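Local coordinates for type III Pentaketide Synthase (Neurospora crassa, PDB 3EUO), which acts as a fungal type III polyketide synthase that makes pentaketides, an acyltransferase of the chalcone and stilbene synthase family with a thiolase-like fold, at the interface of chains A and B. Coordinates in Å, arbitrary orientation; residue numbers count along the deposited sequence, not the author numbering. Chains: chain A/B, Type III Pentaketide Synthase.

The interface of chains A and B. Residues chain A 233, 238, 241, 368; chain B 117, 121-122, 125.
Helix 119-127 of chain B packs against the 3-10 turn 238-240 and the loop at A:Gly368 in the two-fold interface of this chalcone synthase-like, thiolase-fold enzyme; type III polyketide synthases are characteristically homodimers, and the symmetry repeats the contact with the chains exchanged. The partner buries 94 Å² of A:Glu238. Its CG lies anti to the carbonyl carbon, and a bend at chi2 (93°) turns the carboxylate toward the helix. B:Lys125 comes to meet it tip to tip: its chain runs extended beyond CG, and the ammonium NZ donates to OE2 of A:Glu238 at 2.7 Å, on the syn lone pair of OE2, in a salt bridge. OE1 of A:Glu238 is farther from the same NZ, at 3.3 Å, so OE2 carries the bond. One turn back on the helix, B:His121 directs its imidazole across the interface, CG anti to the backbone N (chi1 176°). OE2 of A:Glu238 lies in the ring plane at its edge, facing carbon CE1 rather than a nitrogen, with carboxylate and imidazole planes 85° apart; this carboxylate might favour a protonated imidazole. Farther round the rim, CG1 of A:Val233 lies in plane 3.8 Å from NE2 of B:His121, whereas the A:Gly368 carbonyl O approaches NE2 from above the ring plane at 3.3 Å. The phenol ring of B:Tyr122 lies under glutamate and histidine alike, its hydroxyl end below the glutamate stem (OH to CB of A:Glu238 3.8 Å) and ND1 of B:His121 3.9 Å above its centre. An alanine at A:Glu238 would remove the carboxylate and CG, and would probably cost B:Lys125 this ionic partner and loosen the packing against B:His121 and B:Tyr122. B:Pro117, which follows a cis peptide bond, sets CG 3.8 Å from CA of A:Gly368.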
# COMPACT_ATOMS: atom_id res chain seq x y z
N VAL A 233 3.65 -11.09 13.66
CA VAL A 233 4.76 -10.15 13.80
C VAL A 233 5.63 -10.60 14.97
O VAL A 233 5.12 -10.86 16.07
CB VAL A 233 4.26 -8.70 14.04
CG1 VAL A 233 5.41 -7.77 14.32
CG2 VAL A 233 3.48 -8.22 12.82
N GLU A 238 11.65 -4.57 14.87
CA GLU A 238 11.64 -3.50 13.86
C GLU A 238 13.03 -3.11 13.39
O GLU A 238 13.25 -2.93 12.20
CB GLU A 238 10.96 -2.24 14.40
CG GLU A 238 9.54 -2.42 14.81
CD GLU A 238 9.37 -2.74 16.29
OE1 GLU A 238 10.36 -3.10 16.98
OE2 GLU A 238 8.22 -2.64 16.76
N LEU A 241 15.29 -5.40 10.56
CA LEU A 241 15.02 -5.57 9.14
C LEU A 241 14.13 -4.44 8.66
O LEU A 241 13.07 -4.19 9.22
CB LEU A 241 14.35 -6.93 8.89
CG LEU A 241 14.26 -7.43 7.45
CD1 LEU A 241 15.62 -7.45 6.76
CD2 LEU A 241 13.63 -8.82 7.43
N GLY A 368 9.39 -6.00 9.88
CA GLY A 368 8.35 -6.13 10.90
C GLY A 368 8.92 -6.49 12.26
O GLY A 368 8.79 -5.71 13.21
N PRO B 117 9.54 -1.22 8.17
CA PRO B 117 8.07 -1.35 8.28
C PRO B 117 7.31 -0.03 8.07
O PRO B 117 7.85 1.04 8.35
CB PRO B 117 7.85 -1.84 9.71
CG PRO B 117 9.16 -2.46 10.12
CD PRO B 117 10.22 -1.67 9.40
N HIS B 121 2.56 -0.27 11.25
CA HIS B 121 3.19 -1.15 12.24
C HIS B 121 3.32 -0.44 13.59
O HIS B 121 2.95 -0.98 14.64
CB HIS B 121 4.56 -1.63 11.78
CG HIS B 121 5.27 -2.44 12.81
ND1 HIS B 121 6.06 -1.88 13.79
CD2 HIS B 121 5.28 -3.78 13.05
CE1 HIS B 121 6.54 -2.83 14.57
NE2 HIS B 121 6.09 -3.99 14.14
N TYR B 122 3.85 0.78 13.56
CA TYR B 122 4.17 1.53 14.78
C TYR B 122 2.91 1.99 15.52
O TYR B 122 2.89 2.02 16.76
CB TYR B 122 5.08 2.70 14.46
CG TYR B 122 6.39 2.22 13.90
CD1 TYR B 122 7.43 1.84 14.74
CD2 TYR B 122 6.56 2.09 12.52
CE1 TYR B 122 8.64 1.37 14.22
CE2 TYR B 122 7.76 1.62 11.99
CZ TYR B 122 8.79 1.27 12.84
OH TYR B 122 9.96 0.80 12.31
N LYS B 125 1.42 -1.18 17.16
CA LYS B 125 2.22 -1.53 18.33
C LYS B 125 1.87 -0.64 19.52
O LYS B 125 1.66 -1.14 20.63
CB LYS B 125 3.71 -1.43 18.00
CG LYS B 125 4.62 -1.99 19.09
CD LYS B 125 6.07 -1.69 18.79
CE LYS B 125 6.98 -2.18 19.91
NZ LYS B 125 8.39 -2.27 19.44